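Local coordinates for protein BIFUNCTIONAL PROTEIN Proline utilization A (PutA) (Corynebacterium freiburgense, PDB 5UX5) that catalyses, as a bifunctional flavoenzyme, both steps of proline oxidation to glutamate, pairing an FAD-dependent proline dehydrogenase with an NAD-dependent aldehyde dehydrogenase, at residues L138-L141 against L142-K146; T780-T783 against G784-W787; R950-G954 against V955-F959. All coordinates share one frame; numbering follows the deposited sequence.

Contact 1 of 3, residues L138-L141 against L142-K146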
loop_
_atom_site.group_PDB
_atom_site.type_symbol
_atom_site.label_atom_id
_atom_site.label_comp_id
_atom_site.label_asym_id
_atom_site.label_seq_id
_atom_site.Cartn_x
_atom_site.Cartn_y
_atom_site.Cartn_z
ATOM N N LEU A 138 16.871 19.032 32.301
ATOM C CA LEU A 138 17.171 19.733 31.059
ATOM C C LEU A 138 17.766 21.115 31.333
ATOM O O LEU A 138 18.764 21.511 30.705
ATOM C CB LEU A 138 15.912 19.839 30.198
ATOM C CG LEU A 138 16.080 20.620 28.883
ATOM C CD1 LEU A 138 17.106 19.940 27.987
ATOM C CD2 LEU A 138 14.772 20.776 28.126
ATOM N N ASN A 139 17.165 21.878 32.260
ATOM C CA ASN A 139 17.696 23.215 32.510
ATOM C C ASN A 139 19.100 23.146 33.078
ATOM O O ASN A 139 19.929 24.015 32.782
ATOM C CB ASN A 139 16.808 24.026 33.462
ATOM C CG ASN A 139 15.540 24.542 32.808
ATOM O OD1 ASN A 139 15.548 25.000 31.661
ATOM N ND2 ASN A 139 14.463 24.560 33.572
ATOM N N LYS A 140 19.393 22.111 33.872
ATOM C CA LYS A 140 20.751 21.927 34.382
ATOM C C LYS A 140 21.719 21.611 33.247
ATOM O O LYS A 140 22.828 22.165 33.195
ATOM C CB LYS A 140 20.749 20.805 35.428
ATOM C CG LYS A 140 22.075 20.473 36.099
ATOM C CD LYS A 140 21.948 19.163 36.903
ATOM C CE LYS A 140 22.807 19.146 38.174
ATOM N NZ LYS A 140 24.278 19.013 37.930
ATOM N N LEU A 141 21.282 20.786 32.285
ATOM C CA LEU A 141 22.149 20.437 31.170
ATOM C C LEU A 141 22.348 21.618 30.236
ATOM O O LEU A 141 23.411 21.737 29.621
ATOM C CB LEU A 141 21.587 19.236 30.420
ATOM C CG LEU A 141 22.346 18.771 29.177
ATOM C CD1 LEU A 141 23.713 18.211 29.542
ATOM C CD2 LEU A 141 21.501 17.754 28.418
ATOM N N LEU A 142 21.349 22.500 30.110
ATOM C CA LEU A 142 21.549 23.708 29.311
ATOM C C LEU A 142 22.580 24.628 29.962
ATOM O O LEU A 142 23.456 25.172 29.277
ATOM C CB LEU A 142 20.218 24.437 29.093
ATOM C CG LEU A 142 19.193 23.814 28.122
ATOM C CD1 LEU A 142 17.748 23.949 28.601
ATOM C CD2 LEU A 142 19.346 24.373 26.713
ATOM N N ASP A 143 22.511 24.784 31.289
ATOM C CA ASP A 143 23.490 25.601 32.007
ATOM C C ASP A 143 24.884 24.990 31.938
ATOM O O ASP A 143 25.862 25.679 31.613
ATOM C CB ASP A 143 23.087 25.767 33.484
ATOM C CG ASP A 143 21.894 26.688 33.687
ATOM O OD1 ASP A 143 21.237 27.064 32.701
ATOM O OD2 ASP A 143 21.611 27.036 34.846
ATOM N N GLU A 144 24.992 23.692 32.228
ATOM C CA GLU A 144 26.300 23.051 32.256
ATOM C C GLU A 144 26.951 23.038 30.879
ATOM O O GLU A 144 28.164 23.262 30.758
ATOM C CB GLU A 144 26.172 21.642 32.830
ATOM C CG GLU A 144 26.081 21.656 34.354
ATOM C CD GLU A 144 25.679 20.320 34.960
ATOM O OE1 GLU A 144 25.112 19.470 34.240
ATOM O OE2 GLU A 144 25.930 20.131 36.170
ATOM N N SER A 145 26.169 22.818 29.823
ATOM C CA SER A 145 26.797 22.787 28.510
ATOM C C SER A 145 27.079 24.192 27.978
ATOM O O SER A 145 28.092 24.396 27.297
ATOM C CB SER A 145 25.953 21.961 27.529
ATOM O OG SER A 145 24.574 22.266 27.608
ATOM N N LYS A 146 26.212 25.166 28.280
ATOM C CA LYS A 146 26.513 26.555 27.932
ATOM C C LYS A 146 27.794 27.001 28.605
ATOM O O LYS A 146 28.581 27.766 28.034
ATOM C CB LYS A 146 25.359 27.477 28.331
ATOM C CG LYS A 146 25.516 28.944 27.910
ATOM C CD LYS A 146 24.157 29.599 27.637
ATOM C CE LYS A 146 24.270 31.116 27.495
ATOM N NZ LYS A 146 22.980 31.851 27.742
#
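Lys140 and Glu144 form an i to i+4 salt bridge on helix 136-147, which lies in the proline dehydrogenase part of the chain, a TIM-barrel family. Lys140 NZ reaches Glu144 OE2 at 2.7 Å, on the syn side of the carboxylate but 34° out of its plane. The lysine chain leaves the helix with CG anti to the backbone N (chi1 -179°) and bends at chi3 and chi4. The glutamate runs extended beyond CG, and its OE1 lies near Lys140 CG. Both residues are exposed. On the buried side Leu142 CD1 packs against Leu138 CG at 3.7 Å. Backbone i to i+4 hydrogen bonds underlie both pairs: Leu142 N to Leu138 O and Glu144 N to Lys140 O. Further out, Leu138 rests on Thr400 and Val402 of strand 396-403, while Leu141, Leu142 and Ser145 meet Leu152 of strand 151-157. These contacts seat the helix on the parallel barrel strands. In the loop after helix 164-178, Asn180 ND2 bonds Asn139 OD1, and Arg182 NH1 makes a salt bridge with Asp143 OD2. Leu142 CD1 also lies 3.9 Å from Asn139 OD1.

Contact 2 of 3, residues T780-T783 against G784-W787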
loop_
_atom_site.group_PDB
_atom_site.type_symbol
_atom_site.label_atom_id
_atom_site.label_comp_id
_atom_site.label_asym_id
_atom_site.label_seq_id
_atom_site.Cartn_x
_atom_site.Cartn_y
_atom_site.Cartn_z
ATOM N N THR A 780 -27.424 4.807 13.640
ATOM C CA THR A 780 -28.055 4.075 14.728
ATOM C C THR A 780 -27.069 3.087 15.334
ATOM O O THR A 780 -26.252 2.511 14.619
ATOM C CB THR A 780 -29.304 3.313 14.235
ATOM O OG1 THR A 780 -28.894 2.358 13.260
ATOM C CG2 THR A 780 -30.355 4.232 13.601
ATOM N N LEU A 781 -27.121 2.936 16.657
ATOM C CA LEU A 781 -26.323 1.984 17.418
ATOM C C LEU A 781 -27.140 0.754 17.809
ATOM O O LEU A 781 -28.369 0.760 17.763
ATOM C CB LEU A 781 -25.771 2.644 18.674
ATOM C CG LEU A 781 -24.913 3.883 18.419
ATOM C CD1 LEU A 781 -25.706 5.191 18.495
ATOM C CD2 LEU A 781 -23.845 3.910 19.455
ATOM N N GLU A 782 -26.442 -0.330 18.150
ATOM C CA GLU A 782 -27.094 -1.455 18.804
ATOM C C GLU A 782 -26.782 -1.410 20.296
ATOM O O GLU A 782 -25.910 -0.674 20.751
ATOM C CB GLU A 782 -26.670 -2.801 18.202
ATOM C CG GLU A 782 -26.718 -2.824 16.692
ATOM C CD GLU A 782 -28.078 -3.190 16.152
ATOM O OE1 GLU A 782 -28.642 -4.205 16.602
ATOM O OE2 GLU A 782 -28.570 -2.462 15.259
ATOM N N THR A 783 -27.484 -2.252 21.047
ATOM C CA THR A 783 -27.466 -2.200 22.503
ATOM C C THR A 783 -26.058 -2.373 23.051
ATOM O O THR A 783 -25.255 -3.148 22.526
ATOM C CB THR A 783 -28.406 -3.278 23.059
ATOM O OG1 THR A 783 -29.475 -3.463 22.130
ATOM C CG2 THR A 783 -29.022 -2.854 24.387
ATOM N N GLY A 784 -25.756 -1.617 24.105
ATOM C CA GLY A 784 -24.455 -1.634 24.745
ATOM C C GLY A 784 -23.357 -0.900 24.014
ATOM O O GLY A 784 -22.309 -0.621 24.623
ATOM N N GLU A 785 -23.584 -0.506 22.761
ATOM C CA GLU A 785 -22.583 0.134 21.917
ATOM C C GLU A 785 -22.582 1.649 22.141
ATOM O O GLU A 785 -23.525 2.223 22.689
ATOM C CB GLU A 785 -22.860 -0.204 20.448
ATOM C CG GLU A 785 -22.876 -1.733 20.185
ATOM C CD GLU A 785 -23.114 -2.117 18.727
ATOM O OE1 GLU A 785 -23.651 -1.275 17.966
ATOM O OE2 GLU A 785 -22.741 -3.259 18.338
ATOM N N SER A 786 -21.489 2.290 21.741
ATOM C CA SER A 786 -21.387 3.741 21.808
ATOM C C SER A 786 -20.558 4.217 20.620
ATOM O O SER A 786 -19.767 3.459 20.059
ATOM C CB SER A 786 -20.783 4.200 23.141
ATOM O OG SER A 786 -19.696 3.360 23.487
ATOM N N TRP A 787 -20.771 5.475 20.218
ATOM C CA TRP A 787 -19.932 6.104 19.203
ATOM C C TRP A 787 -18.694 6.685 19.876
ATOM O O TRP A 787 -18.810 7.600 20.695
ATOM C CB TRP A 787 -20.664 7.224 18.461
ATOM C CG TRP A 787 -21.684 6.817 17.451
ATOM C CD1 TRP A 787 -23.006 7.135 17.459
ATOM C CD2 TRP A 787 -21.469 6.043 16.258
ATOM N NE1 TRP A 787 -23.640 6.594 16.357
ATOM C CE2 TRP A 787 -22.721 5.920 15.606
ATOM C CE3 TRP A 787 -20.347 5.430 15.685
ATOM C CZ2 TRP A 787 -22.879 5.220 14.416
ATOM C CZ3 TRP A 787 -20.506 4.724 14.495
ATOM C CH2 TRP A 787 -21.762 4.622 13.877
#
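The Trp787 indole carries Leu781 over one face. Leu781 CG stands 4.0 Å from the centroid of the five-membered ring of Trp787, 26° off the ring normal, in a CH-pi contact offset toward the rim. Leu781 CD1 approaches Trp787 CD1 at 3.5 Å. The other branch, Leu781 CD2, lies against the backbone of Ser786, 3.4 Å from Ser786 CA. Thr780 O comes to the six-membered part of the indole obliquely. The second flat group is the Glu785 carboxylate. It lies beside the Glu782 side chain, and the two carboxylate planes are 69° apart. Glu782 N donates to Glu785 OE1 at 3.0 Å, from above the carboxylate plane. Glu785 reaches back because its CG is anti to the carbonyl carbon (chi1 -57°) and the chain then runs extended. The backbone reverses in a type II beta turn from Glu782 to Glu785, closed by Glu785 N to Glu782 O at 3.1 Å. Gly784 takes the positive phi of this turn. The loop holding this turn leads from helix 772-779 into strand 786-787, which pairs with strand 804-807 in the aldehyde dehydrogenase part. Arg776 pairs with Glu782 OE2, and Arg806 with Glu785 OE1. Each acid thus has its own arginine, which would offset the charge of two neighbouring carboxylates. Glu785 OE1 ties the turn both to its own backbone and to strand 804-807.

Contact 3 of 3, residues R950-G954 against V955-F959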
loop_
_atom_site.group_PDB
_atom_site.type_symbol
_atom_site.label_atom_id
_atom_site.label_comp_id
_atom_site.label_asym_id
_atom_site.label_seq_id
_atom_site.Cartn_x
_atom_site.Cartn_y
_atom_site.Cartn_z
ATOM N N ARG A 950 3.126 -32.250 -6.423
ATOM C CA ARG A 950 4.533 -31.856 -6.366
ATOM C C ARG A 950 4.791 -30.528 -7.066
ATOM O O ARG A 950 5.661 -29.757 -6.643
ATOM C CB ARG A 950 5.422 -32.921 -6.990
ATOM C CG ARG A 950 5.459 -34.229 -6.268
ATOM C CD ARG A 950 6.421 -35.142 -6.955
ATOM N NE ARG A 950 6.315 -36.486 -6.428
ATOM C CZ ARG A 950 7.070 -37.504 -6.823
ATOM N NH1 ARG A 950 8.004 -37.328 -7.740
ATOM N NH2 ARG A 950 6.892 -38.700 -6.299
ATOM N N THR A 951 4.081 -30.264 -8.164
ATOM C CA THR A 951 4.381 -29.108 -8.999
ATOM C C THR A 951 3.805 -27.825 -8.420
ATOM O O THR A 951 4.497 -26.802 -8.347
ATOM C CB THR A 951 3.813 -29.328 -10.396
ATOM O OG1 THR A 951 4.609 -30.309 -11.081
ATOM C CG2 THR A 951 3.845 -28.007 -11.176
ATOM N N GLU A 952 2.549 -27.884 -7.976
ATOM C CA GLU A 952 1.748 -26.718 -7.648
ATOM C C GLU A 952 1.122 -26.814 -6.249
ATOM O O GLU A 952 1.489 -26.052 -5.340
ATOM C CB GLU A 952 0.664 -26.553 -8.726
ATOM C CG GLU A 952 -0.211 -25.293 -8.590
ATOM C CD GLU A 952 0.489 -24.064 -9.114
ATOM O OE1 GLU A 952 1.706 -24.165 -9.404
ATOM O OE2 GLU A 952 -0.148 -22.995 -9.220
ATOM N N PHE A 953 0.218 -27.785 -6.047
ATOM C CA PHE A 953 -0.743 -27.681 -4.947
ATOM C C PHE A 953 -0.104 -27.824 -3.569
ATOM O O PHE A 953 -0.625 -27.276 -2.599
ATOM C CB PHE A 953 -1.858 -28.707 -5.143
ATOM C CG PHE A 953 -2.614 -28.527 -6.429
ATOM C CD1 PHE A 953 -3.117 -27.276 -6.771
ATOM C CD2 PHE A 953 -2.820 -29.593 -7.293
ATOM C CE1 PHE A 953 -3.800 -27.090 -7.948
ATOM C CE2 PHE A 953 -3.507 -29.430 -8.470
ATOM C CZ PHE A 953 -3.999 -28.179 -8.806
ATOM N N GLY A 954 0.972 -28.577 -3.446
ATOM C CA GLY A 954 1.653 -28.774 -2.196
ATOM C C GLY A 954 2.696 -27.739 -1.885
ATOM O O GLY A 954 3.426 -27.890 -0.903
ATOM N N VAL A 955 2.833 -26.714 -2.712
ATOM C CA VAL A 955 3.871 -25.703 -2.543
ATOM C C VAL A 955 3.255 -24.375 -2.114
ATOM O O VAL A 955 2.216 -23.953 -2.638
ATOM C CB VAL A 955 4.690 -25.499 -3.829
ATOM C CG1 VAL A 955 5.833 -24.572 -3.537
ATOM C CG2 VAL A 955 5.184 -26.842 -4.379
ATOM N N GLU A 956 3.922 -23.708 -1.172
ATOM C CA GLU A 956 3.682 -22.300 -0.894
ATOM C C GLU A 956 4.605 -21.496 -1.805
ATOM O O GLU A 956 5.825 -21.614 -1.712
ATOM C CB GLU A 956 3.951 -21.971 0.570
ATOM C CG GLU A 956 3.204 -22.845 1.531
ATOM C CD GLU A 956 2.857 -22.146 2.825
ATOM O OE1 GLU A 956 1.960 -22.651 3.551
ATOM O OE2 GLU A 956 3.443 -21.071 3.101
ATOM N N GLN A 957 4.023 -20.693 -2.686
ATOM C CA GLN A 957 4.720 -20.071 -3.800
ATOM C C GLN A 957 4.694 -18.549 -3.691
ATOM O O GLN A 957 3.637 -17.922 -3.838
ATOM C CB GLN A 957 4.077 -20.502 -5.113
ATOM C CG GLN A 957 4.341 -21.925 -5.506
ATOM C CD GLN A 957 3.894 -22.177 -6.924
ATOM O OE1 GLN A 957 4.698 -22.153 -7.862
ATOM N NE2 GLN A 957 2.593 -22.374 -7.098
ATOM N N ASP A 958 5.866 -17.953 -3.543
ATOM C CA ASP A 958 6.017 -16.497 -3.566
ATOM C C ASP A 958 6.524 -16.118 -4.952
ATOM O O ASP A 958 7.709 -16.251 -5.241
ATOM C CB ASP A 958 6.968 -16.039 -2.458
ATOM C CG ASP A 958 7.027 -14.534 -2.295
ATOM O OD1 ASP A 958 6.859 -13.804 -3.312
ATOM O OD2 ASP A 958 7.268 -14.087 -1.140
ATOM N N PHE A 959 5.616 -15.666 -5.820
ATOM C CA PHE A 959 5.985 -15.342 -7.202
ATOM C C PHE A 959 6.789 -14.036 -7.317
ATOM O O PHE A 959 7.580 -13.889 -8.253
ATOM C CB PHE A 959 4.730 -15.217 -8.081
ATOM C CG PHE A 959 3.908 -16.466 -8.171
ATOM C CD1 PHE A 959 4.342 -17.555 -8.919
ATOM C CD2 PHE A 959 2.673 -16.536 -7.534
ATOM C CE1 PHE A 959 3.574 -18.693 -8.998
ATOM C CE2 PHE A 959 1.894 -17.681 -7.612
ATOM C CZ PHE A 959 2.350 -18.761 -8.337
#
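Glu952 and Gln957 meet where helix 936-953 ends and the chain extends toward strand 965-980. Gln957 NE2 donates to Glu952 OE1 at 3.1 Å, a weak bond with an N-H...O angle of 140°. The side chains cross at about a right angle, with the carboxylate and amide planes 84° apart. Glu952 CG lies beside the carbonyl carbon, on the far side from N (chi1 -175°). A bend at chi2 then swings the carboxylate round to the amide, although Glu952 CB points away from residues 955-959. Gln957 CB points toward residues 950-954, and the chain runs extended beyond CG. The CG2 branch of Val955, beside the backbone N, turns back to the last turn of the helix, 3.7 Å from Arg950 O. The helix has a wider pi-type turn at 950-953. Val955 N closes its end by bonding Glu952 O at 3.0 Å. Gln957 CB lies over one face of the Phe959 ring. Strand 965-980 runs alongside: Glu952 OE2 bonds Tyr971 OH, Gln957 pairs through its backbone with Phe969, and the Phe953 ring packs edge-to-face with Tyr971.

In the fold
The three contacts follow in series along the chain and do not touch. Contact 1 belongs to the proline dehydrogenase barrel, and the side chain of Leu141 is about 13 Å from the bound FAD. Contact 2 lies in the aldehyde dehydrogenase part, where NAD is bound. Contact 3 comes later, at the end of helix 936-953. Their centres are about 53 Å apart for contacts 1 and 2, about 46 Å for contacts 2 and 3, and about 62 Å for contacts 1 and 3. No helix or strand is shared. Each is local: within helix 136-147, round the turn before strand 786-787, and at the end of helix 936-953. Together they sample separate regions of a bifunctional enzyme whose two active sites probably exchange an intermediate by channelling.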